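Local coordinates for protein mannose-6-phosphate isomerase (Bacillus subtilis, PDB 1QWR) that probably interconverts D-mannose 6-phosphate and D-fructose 6-phosphate, with one zinc ion bound per subunit, at residues Ile9-Val14 / Gly50-Ala55; Phe15-Trp20 / Ile33-Thr38; Ile44-Lys49 / Gln188-Ala193; Leu282-Lys287 / Gln302-Thr307. All blocks are in the same frame, centred on the assembly; numbering follows the deposited sequence.

Contacts 1 to 3 lie close together in the catalytic part of the chain, whereas contact 4 sits apart in the C-terminal cupin domain. Contacts 1 and 2 share strand 9-17. Contact 2 is nested inside the loop that contact 1 closes. Contact 3 joins them through Ser45, bonded to Gly50 and Ser52, and through Lys49 O, bonded to Lys16 NZ. Contact 3 is the buried one, contact 2 lies at the surface, and contacts 1 and 4 are partly buried. Contacts 1 and 4 combine strand pairing with apolar packing. Contact 2 has one backbone hydrogen bond between its segments, beside a sulfate site. Contact 3 has no strand pairing and rests on polar side chains near the zinc site.

Contact 1 (Ile9-Val14 / Gly50-Ala55); sequences IFLTPV and GPSTVA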
loop_
_atom_site.group_PDB
_atom_site.type_symbol
_atom_site.label_atom_id
_atom_site.label_comp_id
_atom_site.label_asym_id
_atom_site.label_seq_id
_atom_site.Cartn_x
_atom_site.Cartn_y
_atom_site.Cartn_z
ATOM N N ILE A 9 -4.067 13.348 -12.414
ATOM C CA ILE A 9 -3.222 14.108 -11.486
ATOM C C ILE A 9 -2.058 13.205 -11.102
ATOM O O ILE A 9 -2.243 12.268 -10.330
ATOM C CB ILE A 9 -4.026 14.503 -10.220
ATOM C CG1 ILE A 9 -5.236 15.342 -10.625
ATOM C CG2 ILE A 9 -3.125 15.249 -9.208
ATOM C CD1 ILE A 9 -6.284 15.449 -9.522
ATOM N N PHE A 10 -0.871 13.478 -11.636
ATOM C CA PHE A 10 0.288 12.644 -11.339
ATOM C C PHE A 10 0.939 13.098 -10.050
ATOM O O PHE A 10 0.915 14.287 -9.713
ATOM C CB PHE A 10 1.295 12.692 -12.495
ATOM C CG PHE A 10 0.854 11.913 -13.706
ATOM C CD1 PHE A 10 1.306 10.609 -13.917
ATOM C CD2 PHE A 10 -0.052 12.464 -14.605
ATOM C CE1 PHE A 10 0.843 9.858 -15.012
ATOM C CE2 PHE A 10 -0.523 11.725 -15.708
ATOM C CZ PHE A 10 -0.073 10.419 -15.905
ATOM N N LEU A 11 1.513 12.137 -9.332
ATOM C CA LEU A 11 2.147 12.393 -8.050
ATOM C C LEU A 11 3.630 12.075 -8.057
ATOM O O LEU A 11 4.058 11.067 -8.598
ATOM C CB LEU A 11 1.458 11.564 -6.953
ATOM C CG LEU A 11 -0.026 11.952 -6.920
ATOM C CD1 LEU A 11 -0.821 11.018 -6.058
ATOM C CD2 LEU A 11 -0.119 13.402 -6.426
ATOM N N THR A 12 4.404 12.947 -7.433
ATOM C CA THR A 12 5.845 12.747 -7.341
ATOM C C THR A 12 6.102 11.920 -6.105
ATOM O O THR A 12 5.662 12.276 -5.016
ATOM C CB THR A 12 6.575 14.070 -7.182
ATOM O OG1 THR A 12 6.395 14.839 -8.371
ATOM C CG2 THR A 12 8.082 13.820 -6.935
ATOM N N PRO A 13 6.838 10.813 -6.250
ATOM C CA PRO A 13 7.145 9.930 -5.119
ATOM C C PRO A 13 8.020 10.497 -3.991
ATOM O O PRO A 13 8.900 11.334 -4.208
ATOM C CB PRO A 13 7.783 8.716 -5.792
ATOM C CG PRO A 13 8.407 9.273 -7.033
ATOM C CD PRO A 13 7.407 10.304 -7.510
ATOM N N VAL A 14 7.756 9.996 -2.792
ATOM C CA VAL A 14 8.467 10.342 -1.567
ATOM C C VAL A 14 9.144 9.034 -1.159
ATOM O O VAL A 14 8.565 7.969 -1.371
ATOM C CB VAL A 14 7.463 10.734 -0.463
ATOM C CG1 VAL A 14 8.170 10.914 0.872
ATOM C CG2 VAL A 14 6.749 12.016 -0.868
ATOM N N GLY A 50 5.032 12.520 4.976
ATOM C CA GLY A 50 5.623 12.419 3.659
ATOM C C GLY A 50 4.559 12.508 2.586
ATOM O O GLY A 50 4.308 11.517 1.913
ATOM N N PRO A 51 3.910 13.675 2.404
ATOM C CA PRO A 51 2.866 13.774 1.374
ATOM C C PRO A 51 3.387 13.908 -0.057
ATOM O O PRO A 51 4.454 14.506 -0.305
ATOM C CB PRO A 51 2.057 14.991 1.813
ATOM C CG PRO A 51 3.145 15.909 2.392
ATOM C CD PRO A 51 4.034 14.935 3.178
ATOM N N SER A 52 2.636 13.329 -0.994
ATOM C CA SER A 52 2.971 13.405 -2.405
ATOM C C SER A 52 2.716 14.821 -2.879
ATOM O O SER A 52 1.849 15.502 -2.365
ATOM C CB SER A 52 2.070 12.478 -3.228
ATOM O OG SER A 52 2.125 11.142 -2.765
ATOM N N THR A 53 3.459 15.258 -3.886
ATOM C CA THR A 53 3.237 16.582 -4.445
ATOM C C THR A 53 2.769 16.360 -5.875
ATOM O O THR A 53 3.215 15.424 -6.529
ATOM C CB THR A 53 4.536 17.419 -4.458
ATOM O OG1 THR A 53 5.586 16.662 -5.072
ATOM C CG2 THR A 53 4.953 17.773 -3.051
ATOM N N VAL A 54 1.840 17.194 -6.343
ATOM C CA VAL A 54 1.324 17.091 -7.704
ATOM C C VAL A 54 2.438 17.382 -8.695
ATOM O O VAL A 54 3.135 18.408 -8.608
ATOM C CB VAL A 54 0.172 18.062 -7.919
ATOM C CG1 VAL A 54 -0.320 17.978 -9.353
ATOM C CG2 VAL A 54 -0.941 17.746 -6.937
ATOM N N ALA A 55 2.596 16.472 -9.642
ATOM C CA ALA A 55 3.657 16.548 -10.624
ATOM C C ALA A 55 3.318 17.271 -11.911
ATOM O O ALA A 55 4.226 17.621 -12.675
ATOM C CB ALA A 55 4.146 15.118 -10.948
HETATM O O HOH W 1 6.307 14.519 -3.634
#
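Two backbone hydrogen bonds pair strand 9-17 antiparallel with the short strand 53-54 of the cupin-type catalytic domain. Ala55 N gives one to Phe10 O at 2.8 Å, almost straight at the hydrogen (176°). The donor stands above the carbonyl plane, 39° out of it. Thr12 N gives the other to Thr53 O at 2.9 Å, nearly along the C=O axis. Between these bonds, Leu11 and Val54 form a non-hydrogen-bonded pair with CA atoms 4.8 Å apart and diverging side chains. Ile9 CG2 is anti to its backbone N and meets Val54 CG1 at 3.9 Å, the two side chains crossing obliquely. Leu67 of helix 64-70 packs on both. Leu11 CB lies against Ser52 CB, while Ser52 OG turns to Ser45 N. The Ala55 methyl lies between Phe10 CB and Thr12 OG1, 3.4 Å from the latter oxygen. Val14 has CG1 anti to its backbone N (chi1 172°). This places CG2 beside the N and against Pro51 O at 3.4 Å, with Gly50 O next to it. CG1 lies near Gly50 CA. An alanine in place of Val14 would lack both methyls and would probably loosen the strand against the Gly50-Pro51 backbone. A water links the two segments: it donates to Thr12 O at 2.7 Å and is bonded to Thr53 OG1, also at 2.7 Å.

Contact 2 (Phe15-Trp20 / Ile33-Thr38); sequences FKEKIW and IPSEST. With SO4 (sulfate ion), chain C; ACT (acetate ion), chain F.
The contact lies at the end of the antiparallel pairing of strands 9-17 and 38-44 in the cupin-type catalytic domain, where Glu17 and Thr38 form a bridge. The chain between them carries helix 24-29. The pair is non-hydrogen-bonded and tight, with CA atoms 4.2 Å apart. Next to it, Lys18 N donates to Ser37 O at 3.0 Å, in the carbonyl plane. Ser35 OG accepts from Ser37 N in an ST turn. Thr38 OG1 donates back to Ser35 O, so both hydroxyls brace this loop from within. Glu17 lays its CG against Ser35 OG at 3.3 Å, and its carboxylate passes alongside Ser35 CB. Phe15 presses CB onto the Pro34 ring, with CG of the proline at 3.5 Å. Ile33 CG2 comes over one face of the phenyl ring, offset toward the rim, and Tyr31 meets it edge-to-face. Further along the chain, Lys18 bends at chi2 (-77°). Its CB covers the centre of one Trp20 ring face. Its ammonium then reaches a sulfate that also binds Ser97, Lys99, Arg210 and Arg196, the last probably an active-site residue. The sulfate probably came from the crystallisation liquor, but its place is consistent with a site for the substrate phosphate. Sulfate O2 is gripped by Lys18 NZ at 2.9 Å and, at the indole edge in the ring plane, by Trp20 NE1 at 2.9 Å.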
loop_
_atom_site.group_PDB
_atom_site.type_symbol
_atom_site.label_atom_id
_atom_site.label_comp_id
_atom_site.label_asym_id
_atom_site.label_seq_id
_atom_site.Cartn_x
_atom_site.Cartn_y
_atom_site.Cartn_z
ATOM N N PHE A 15 10.341 9.087 -0.575
ATOM C CA PHE A 15 11.018 7.850 -0.194
ATOM C C PHE A 15 11.395 7.767 1.277
ATOM O O PHE A 15 11.639 8.784 1.924
ATOM C CB PHE A 15 12.268 7.648 -1.060
ATOM C CG PHE A 15 11.963 7.491 -2.528
ATOM C CD1 PHE A 15 11.566 6.261 -3.047
ATOM C CD2 PHE A 15 12.015 8.587 -3.372
ATOM C CE1 PHE A 15 11.214 6.129 -4.409
ATOM C CE2 PHE A 15 11.669 8.473 -4.719
ATOM C CZ PHE A 15 11.266 7.240 -5.240
ATOM N N LYS A 16 11.455 6.544 1.798
ATOM C CA LYS A 16 11.818 6.331 3.191
ATOM C C LYS A 16 12.891 5.263 3.336
ATOM O O LYS A 16 12.724 4.145 2.865
ATOM C CB LYS A 16 10.607 5.882 4.021
ATOM C CG LYS A 16 9.451 6.859 4.059
ATOM C CD LYS A 16 9.841 8.174 4.732
ATOM C CE LYS A 16 8.617 9.054 4.946
ATOM N NZ LYS A 16 9.006 10.437 5.348
ATOM N N GLU A 17 13.984 5.607 4.008
ATOM C CA GLU A 17 15.045 4.634 4.266
ATOM C C GLU A 17 14.579 3.617 5.312
ATOM O O GLU A 17 13.819 3.950 6.221
ATOM C CB GLU A 17 16.295 5.344 4.795
ATOM C CG GLU A 17 17.013 6.162 3.764
ATOM C CD GLU A 17 18.165 6.957 4.360
ATOM O OE1 GLU A 17 18.963 6.378 5.132
ATOM O OE2 GLU A 17 18.268 8.160 4.050
ATOM N N LYS A 18 15.041 2.379 5.181
ATOM C CA LYS A 18 14.680 1.314 6.109
ATOM C C LYS A 18 15.870 0.378 6.238
ATOM O O LYS A 18 16.569 0.118 5.251
ATOM C CB LYS A 18 13.487 0.523 5.579
ATOM C CG LYS A 18 12.156 1.269 5.623
ATOM C CD LYS A 18 11.589 1.293 7.048
ATOM C CE LYS A 18 10.249 2.035 7.093
ATOM N NZ LYS A 18 9.582 1.963 8.427
ATOM N N ILE A 19 16.095 -0.146 7.437
ATOM C CA ILE A 19 17.221 -1.051 7.594
ATOM C C ILE A 19 17.030 -2.263 6.697
ATOM O O ILE A 19 18.008 -2.877 6.278
ATOM C CB ILE A 19 17.392 -1.515 9.068
ATOM C CG1 ILE A 19 16.208 -2.383 9.513
ATOM C CG2 ILE A 19 17.513 -0.302 9.964
ATOM C CD1 ILE A 19 16.394 -2.986 10.934
ATOM N N TRP A 20 15.775 -2.603 6.383
ATOM C CA TRP A 20 15.488 -3.757 5.543
ATOM C C TRP A 20 15.335 -3.391 4.060
ATOM O O TRP A 20 15.005 -4.238 3.223
ATOM C CB TRP A 20 14.217 -4.468 6.030
ATOM C CG TRP A 20 13.033 -3.555 6.288
ATOM C CD1 TRP A 20 12.622 -3.060 7.500
ATOM C CD2 TRP A 20 12.106 -3.044 5.311
ATOM N NE1 TRP A 20 11.498 -2.275 7.335
ATOM C CE2 TRP A 20 11.160 -2.252 6.005
ATOM C CE3 TRP A 20 11.986 -3.181 3.919
ATOM C CZ2 TRP A 20 10.099 -1.598 5.351
ATOM C CZ3 TRP A 20 10.938 -2.533 3.269
ATOM C CH2 TRP A 20 10.008 -1.752 3.988
ATOM N N ILE A 33 16.752 7.326 -5.467
ATOM C CA ILE A 33 16.469 7.102 -4.065
ATOM C C ILE A 33 17.490 7.758 -3.131
ATOM O O ILE A 33 18.636 7.975 -3.513
ATOM C CB ILE A 33 16.359 5.595 -3.784
ATOM C CG1 ILE A 33 17.661 4.883 -4.161
ATOM C CG2 ILE A 33 15.196 5.000 -4.610
ATOM C CD1 ILE A 33 17.554 3.333 -4.088
ATOM N N PRO A 34 17.085 8.043 -1.879
ATOM C CA PRO A 34 17.893 8.684 -0.830
ATOM C C PRO A 34 19.093 7.908 -0.329
ATOM O O PRO A 34 20.098 8.511 0.063
ATOM C CB PRO A 34 16.885 8.918 0.303
ATOM C CG PRO A 34 15.523 8.747 -0.377
ATOM C CD PRO A 34 15.777 7.651 -1.329
ATOM N N SER A 35 18.979 6.585 -0.287
ATOM C CA SER A 35 20.080 5.756 0.179
ATOM C C SER A 35 20.071 4.405 -0.508
ATOM O O SER A 35 19.162 4.097 -1.292
ATOM C CB SER A 35 20.019 5.580 1.708
ATOM O OG SER A 35 19.255 4.456 2.096
ATOM N N GLU A 36 21.098 3.604 -0.244
ATOM C CA GLU A 36 21.169 2.274 -0.836
ATOM C C GLU A 36 20.355 1.291 0.013
ATOM O O GLU A 36 20.359 0.083 -0.241
ATOM C CB GLU A 36 22.627 1.821 -0.968
ATOM C CG GLU A 36 23.476 2.832 -1.725
ATOM C CD GLU A 36 22.966 3.102 -3.133
ATOM O OE1 GLU A 36 23.137 2.228 -4.004
ATOM O OE2 GLU A 36 22.384 4.187 -3.372
ATOM N N SER A 37 19.662 1.820 1.023
ATOM C CA SER A 37 18.783 1.017 1.878
ATOM C C SER A 37 17.434 1.721 1.903
ATOM O O SER A 37 16.998 2.192 2.939
ATOM C CB SER A 37 19.313 0.922 3.317
ATOM O OG SER A 37 20.369 -0.013 3.404
ATOM N N THR A 38 16.785 1.816 0.743
ATOM C CA THR A 38 15.486 2.486 0.665
ATOM C C THR A 38 14.406 1.400 0.651
ATOM O O THR A 38 14.328 0.604 -0.276
ATOM C CB THR A 38 15.411 3.362 -0.617
ATOM O OG1 THR A 38 16.413 4.397 -0.534
ATOM C CG2 THR A 38 14.021 4.014 -0.765
HETATM S S SO4 C . 8.726 -1.828 9.657
HETATM O O1 SO4 C . 9.388 -3.095 10.058
HETATM O O2 SO4 C . 9.716 -0.893 9.115
HETATM O O3 SO4 C . 8.032 -1.232 10.809
HETATM O O4 SO4 C . 7.735 -2.134 8.607
HETATM C C ACT F . 20.351 7.715 -7.871
HETATM O O ACT F . 20.027 8.770 -8.483
HETATM O OXT ACT F . 19.710 7.242 -6.887
HETATM C CH3 ACT F . 21.424 6.842 -8.510
HETATM O O HOH W 2 20.296 -2.151 4.915
#

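Contact 3 (Ile44-Lys49 / Gln188-Ala193); sequences ISAHPK and QQNSDA
The imidazole of His47 is hydrogen-bonded at both nitrogens, and this holds its rotation. The contact joins two loops of the cupin-type catalytic domain, one after strand 38-44 and one after strand 182-189, without strand pairing. His47 ND1 accepts from Lys49 N at 3.1 Å, with the donor near the ring plane, while NE2 is bonded to Glu114. This is consistent with a neutral ring protonated at NE2. Glu114 OE1 also takes the N-H of Asp192, so one carboxylate oxygen grips both segments. An ST turn lies in each: Ser45 OG accepts from His47 N, and Ser191 OG from Ala193 N. His47 CG is anti to the backbone N (chi1 -164°), which brings NE2 to within 3.5 Å of Asp192 CB. Pro48 CD lies over one ring face, toward the rim. Asn190 OD1 lies 3.4 Å from His47 CD2, with amide and ring planes 78° apart. Asn190 ND2 bonds Phe83 O and a water that donates to Ala46 O. Ala193 O holds ND1 of the zinc ligand His101, so this loop belongs to the second shell of the metal. At the outer end, the extended Lys49 forms a salt bridge, NZ meeting the anti lone pair of Asp192 OD2 at 3.0 Å.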
loop_
_atom_site.group_PDB
_atom_site.type_symbol
_atom_site.label_atom_id
_atom_site.label_comp_id
_atom_site.label_asym_id
_atom_site.label_seq_id
_atom_site.Cartn_x
_atom_site.Cartn_y
_atom_site.Cartn_z
ATOM N N ILE A 44 1.240 7.284 -3.457
ATOM C CA ILE A 44 0.071 8.173 -3.469
ATOM C C ILE A 44 -0.085 8.402 -1.962
ATOM O O ILE A 44 -0.525 7.529 -1.218
ATOM C CB ILE A 44 -1.185 7.525 -4.061
ATOM C CG1 ILE A 44 -0.965 7.232 -5.566
ATOM C CG2 ILE A 44 -2.376 8.499 -3.930
ATOM C CD1 ILE A 44 -0.592 5.756 -5.896
ATOM N N SER A 45 0.317 9.576 -1.501
ATOM C CA SER A 45 0.291 9.839 -0.074
ATOM C C SER A 45 -0.176 11.219 0.315
ATOM O O SER A 45 0.173 12.199 -0.340
ATOM C CB SER A 45 1.713 9.649 0.490
ATOM O OG SER A 45 1.891 10.237 1.788
ATOM N N ALA A 46 -0.977 11.278 1.376
ATOM C CA ALA A 46 -1.394 12.547 1.951
ATOM C C ALA A 46 -1.006 12.474 3.435
ATOM O O ALA A 46 -1.507 13.236 4.277
ATOM C CB ALA A 46 -2.895 12.768 1.815
ATOM N N HIS A 47 -0.106 11.559 3.775
ATOM C CA HIS A 47 0.278 11.469 5.182
ATOM C C HIS A 47 1.214 12.635 5.500
ATOM O O HIS A 47 2.120 12.932 4.728
ATOM C CB HIS A 47 0.967 10.132 5.494
ATOM C CG HIS A 47 1.024 9.834 6.962
ATOM N ND1 HIS A 47 1.953 10.414 7.806
ATOM C CD2 HIS A 47 0.193 9.116 7.752
ATOM C CE1 HIS A 47 1.685 10.067 9.052
ATOM N NE2 HIS A 47 0.622 9.281 9.049
ATOM N N PRO A 48 0.987 13.314 6.635
ATOM C CA PRO A 48 1.814 14.456 7.060
ATOM C C PRO A 48 3.318 14.179 7.069
ATOM O O PRO A 48 4.123 15.068 6.778
ATOM C CB PRO A 48 1.280 14.777 8.456
ATOM C CG PRO A 48 -0.164 14.366 8.391
ATOM C CD PRO A 48 -0.091 13.042 7.605
ATOM N N LYS A 49 3.711 12.950 7.386
ATOM C CA LYS A 49 5.136 12.596 7.420
ATOM C C LYS A 49 5.811 12.455 6.050
ATOM O O LYS A 49 7.024 12.282 5.960
ATOM C CB LYS A 49 5.329 11.308 8.217
ATOM C CG LYS A 49 5.060 11.459 9.713
ATOM C CD LYS A 49 5.375 10.150 10.427
ATOM C CE LYS A 49 5.069 10.219 11.931
ATOM N NZ LYS A 49 5.259 8.896 12.614
ATOM N N GLN A 188 -3.083 0.981 1.824
ATOM C CA GLN A 188 -3.480 1.005 3.232
ATOM C C GLN A 188 -4.258 2.278 3.592
ATOM O O GLN A 188 -4.406 3.178 2.763
ATOM C CB GLN A 188 -2.202 0.904 4.076
ATOM C CG GLN A 188 -1.284 2.142 3.978
ATOM C CD GLN A 188 0.200 1.770 3.826
ATOM O OE1 GLN A 188 0.674 1.438 2.724
ATOM N NE2 GLN A 188 0.926 1.808 4.926
ATOM N N GLN A 189 -4.798 2.345 4.809
ATOM C CA GLN A 189 -5.469 3.567 5.222
ATOM C C GLN A 189 -4.322 4.554 5.406
ATOM O O GLN A 189 -3.181 4.141 5.615
ATOM C CB GLN A 189 -6.156 3.413 6.576
ATOM C CG GLN A 189 -7.298 2.430 6.569
ATOM C CD GLN A 189 -7.974 2.397 7.911
ATOM O OE1 GLN A 189 -8.764 3.290 8.254
ATOM N NE2 GLN A 189 -7.654 1.392 8.695
ATOM N N ASN A 190 -4.655 5.844 5.367
ATOM C CA ASN A 190 -3.696 6.957 5.542
ATOM C C ASN A 190 -3.297 7.032 7.030
ATOM O O ASN A 190 -3.911 7.725 7.849
ATOM C CB ASN A 190 -4.389 8.237 5.067
ATOM C CG ASN A 190 -3.546 9.480 5.291
ATOM O OD1 ASN A 190 -2.341 9.403 5.550
ATOM N ND2 ASN A 190 -4.184 10.638 5.179
ATOM N N SER A 191 -2.262 6.281 7.379
ATOM C CA SER A 191 -1.853 6.158 8.768
ATOM C C SER A 191 -0.429 5.649 8.825
ATOM O O SER A 191 0.035 5.021 7.870
ATOM C CB SER A 191 -2.788 5.144 9.461
ATOM O OG SER A 191 -2.244 4.598 10.660
ATOM N N ASP A 192 0.266 5.914 9.934
ATOM C CA ASP A 192 1.632 5.428 10.120
ATOM C C ASP A 192 1.683 4.752 11.487
ATOM O O ASP A 192 2.746 4.632 12.089
ATOM C CB ASP A 192 2.626 6.603 10.051
ATOM C CG ASP A 192 4.081 6.151 9.939
ATOM O OD1 ASP A 192 4.368 5.097 9.322
ATOM O OD2 ASP A 192 4.954 6.886 10.458
ATOM N N ALA A 193 0.522 4.306 11.963
ATOM C CA ALA A 193 0.412 3.646 13.272
ATOM C C ALA A 193 0.876 2.194 13.239
ATOM O O ALA A 193 0.194 1.301 12.698
ATOM C CB ALA A 193 -1.010 3.733 13.763
HETATM O O HOH W 3 -3.645 13.631 5.569
#

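Contact 4 (Leu282-Lys287 / Gln302-Thr307); sequences LKYEDK and QMPDFT
This is an antiparallel strand contact with an apolar flank, in the C-terminal cupin domain and away from the zinc site. It pairs strand 278-284 with strand 306-309. Lys283 and Thr307 form a hydrogen-bonded pair: Lys283 N donates to Thr307 O at 2.8 Å, and Thr307 N returns a bond to Lys283 O at 2.9 Å. Both donors lie in the carbonyl planes. A type II' turn from Tyr284 to Lys287 leads into strand 287-292. Tyr284 CG takes the crowded position between N and carbonyl carbon (chi1 65°), which brings the ring against the side chains of Met303 and Pro304. Met303, present as selenomethionine, bends at chi2 and sets CE over one ring face in a CH-pi contact, 3.6 Å from Tyr284 CG. Lys287 CB covers the opposite face. Leu282 CD2 meets Met303 CE tip to tip at 3.9 Å, and its CG lies beside Phe306 CD1. An alanine in place of Leu282 would lose both contacts and would probably leave Met303 and Phe306 less firmly packed. The Pro304 ring lies across the Glu285 side chain. A water bridges the two backbones: it accepts from Glu285 N at 2.7 Å and donates to Asp305 O at 2.7 Å.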
loop_
_atom_site.group_PDB
_atom_site.type_symbol
_atom_site.label_atom_id
_atom_site.label_comp_id
_atom_site.label_asym_id
_atom_site.label_seq_id
_atom_site.Cartn_x
_atom_site.Cartn_y
_atom_site.Cartn_z
ATOM N N LEU A 282 -2.469 7.060 -22.449
ATOM C CA LEU A 282 -3.820 7.329 -21.973
ATOM C C LEU A 282 -4.368 8.473 -22.833
ATOM O O LEU A 282 -3.744 9.538 -22.955
ATOM C CB LEU A 282 -3.789 7.737 -20.490
ATOM C CG LEU A 282 -5.148 7.870 -19.796
ATOM C CD1 LEU A 282 -4.951 7.766 -18.290
ATOM C CD2 LEU A 282 -5.778 9.196 -20.152
ATOM N N LYS A 283 -5.528 8.247 -23.440
ATOM C CA LYS A 283 -6.133 9.268 -24.287
ATOM C C LYS A 283 -7.541 9.582 -23.820
ATOM O O LYS A 283 -8.297 8.687 -23.449
ATOM C CB LYS A 283 -6.162 8.791 -25.739
ATOM C CG LYS A 283 -4.795 8.345 -26.221
ATOM C CD LYS A 283 -4.620 8.547 -27.714
ATOM C CE LYS A 283 -5.438 7.565 -28.518
ATOM N NZ LYS A 283 -5.141 7.733 -29.972
ATOM N N TYR A 284 -7.884 10.862 -23.814
ATOM C CA TYR A 284 -9.226 11.288 -23.418
ATOM C C TYR A 284 -9.494 12.624 -24.096
ATOM O O TYR A 284 -8.624 13.511 -24.132
ATOM C CB TYR A 284 -9.336 11.415 -21.897
ATOM C CG TYR A 284 -8.488 12.492 -21.297
ATOM C CD1 TYR A 284 -9.038 13.728 -20.948
ATOM C CD2 TYR A 284 -7.137 12.279 -21.064
ATOM C CE1 TYR A 284 -8.244 14.729 -20.370
ATOM C CE2 TYR A 284 -6.338 13.264 -20.500
ATOM C CZ TYR A 284 -6.896 14.489 -20.155
ATOM O OH TYR A 284 -6.082 15.475 -19.635
ATOM N N GLU A 285 -10.702 12.756 -24.635
ATOM C CA GLU A 285 -11.083 13.950 -25.371
ATOM C C GLU A 285 -9.966 14.178 -26.393
ATOM O O GLU A 285 -9.562 13.229 -27.063
ATOM C CB GLU A 285 -11.264 15.133 -24.410
ATOM C CG GLU A 285 -12.285 14.810 -23.316
ATOM C CD GLU A 285 -12.896 16.034 -22.669
ATOM O OE1 GLU A 285 -12.138 16.947 -22.265
ATOM O OE2 GLU A 285 -14.141 16.072 -22.557
ATOM N N ASP A 286 -9.452 15.395 -26.523
ATOM C CA ASP A 286 -8.386 15.625 -27.496
ATOM C C ASP A 286 -6.999 15.616 -26.861
ATOM O O ASP A 286 -6.040 16.126 -27.449
ATOM C CB ASP A 286 -8.590 16.963 -28.225
ATOM C CG ASP A 286 -9.918 17.038 -28.959
ATOM O OD1 ASP A 286 -10.369 15.995 -29.487
ATOM O OD2 ASP A 286 -10.508 18.145 -29.021
ATOM N N LYS A 287 -6.886 15.030 -25.673
ATOM C CA LYS A 287 -5.611 15.003 -24.967
ATOM C C LYS A 287 -4.937 13.629 -24.938
ATOM O O LYS A 287 -5.581 12.596 -25.116
ATOM C CB LYS A 287 -5.813 15.545 -23.545
ATOM C CG LYS A 287 -6.318 16.998 -23.522
ATOM C CD LYS A 287 -6.659 17.485 -22.116
ATOM C CE LYS A 287 -5.403 17.715 -21.268
ATOM N NZ LYS A 287 -5.717 18.169 -19.878
ATOM N N GLN A 302 -14.559 13.835 -12.064
ATOM C CA GLN A 302 -15.070 14.179 -13.395
ATOM C C GLN A 302 -14.198 13.748 -14.576
ATOM O O GLN A 302 -14.325 14.277 -15.680
ATOM C CB GLN A 302 -15.337 15.689 -13.469
ATOM C CG GLN A 302 -16.278 16.203 -12.369
ATOM C CD GLN A 302 -17.501 15.316 -12.145
ATOM O OE1 GLN A 302 -18.137 14.840 -13.099
ATOM N NE2 GLN A 302 -17.853 15.105 -10.872
HETATM N N MSE A 303 -13.304 12.790 -14.350
HETATM C CA MSE A 303 -12.456 12.318 -15.433
HETATM C C MSE A 303 -13.342 11.845 -16.593
HETATM O O MSE A 303 -14.290 11.072 -16.378
HETATM C CB MSE A 303 -11.623 11.129 -14.937
HETATM C CG MSE A 303 -10.699 10.539 -15.995
HETATM SE SE MSE A 303 -9.264 11.757 -16.550
HETATM C CE MSE A 303 -8.768 10.701 -18.155
ATOM N N PRO A 304 -13.065 12.315 -17.829
ATOM C CA PRO A 304 -13.867 11.893 -18.981
ATOM C C PRO A 304 -13.561 10.429 -19.329
ATOM O O PRO A 304 -12.529 9.880 -18.918
ATOM C CB PRO A 304 -13.397 12.816 -20.111
ATOM C CG PRO A 304 -12.774 13.985 -19.419
ATOM C CD PRO A 304 -12.127 13.397 -18.191
ATOM N N ASP A 305 -14.452 9.789 -20.079
ATOM C CA ASP A 305 -14.176 8.421 -20.484
ATOM C C ASP A 305 -12.847 8.497 -21.229
ATOM O O ASP A 305 -12.530 9.507 -21.880
ATOM C CB ASP A 305 -15.283 7.881 -21.390
ATOM C CG ASP A 305 -16.562 7.569 -20.621
ATOM O OD1 ASP A 305 -16.611 7.817 -19.395
ATOM O OD2 ASP A 305 -17.522 7.075 -21.245
ATOM N N PHE A 306 -12.062 7.438 -21.127
ATOM C CA PHE A 306 -10.740 7.425 -21.738
ATOM C C PHE A 306 -10.338 6.044 -22.239
ATOM O O PHE A 306 -11.050 5.067 -22.032
ATOM C CB PHE A 306 -9.713 7.899 -20.699
ATOM C CG PHE A 306 -9.634 7.025 -19.464
ATOM C CD1 PHE A 306 -8.611 6.086 -19.316
ATOM C CD2 PHE A 306 -10.580 7.154 -18.447
ATOM C CE1 PHE A 306 -8.531 5.282 -18.160
ATOM C CE2 PHE A 306 -10.516 6.364 -17.292
ATOM C CZ PHE A 306 -9.492 5.429 -17.151
ATOM N N THR A 307 -9.203 5.985 -22.930
ATOM C CA THR A 307 -8.664 4.717 -23.408
ATOM C C THR A 307 -7.194 4.669 -22.989
ATOM O O THR A 307 -6.572 5.707 -22.752
ATOM C CB THR A 307 -8.711 4.578 -24.970
ATOM O OG1 THR A 307 -7.855 5.558 -25.563
ATOM C CG2 THR A 307 -10.137 4.774 -25.511
HETATM O O HOH W 4 -12.882 11.473 -23.764
#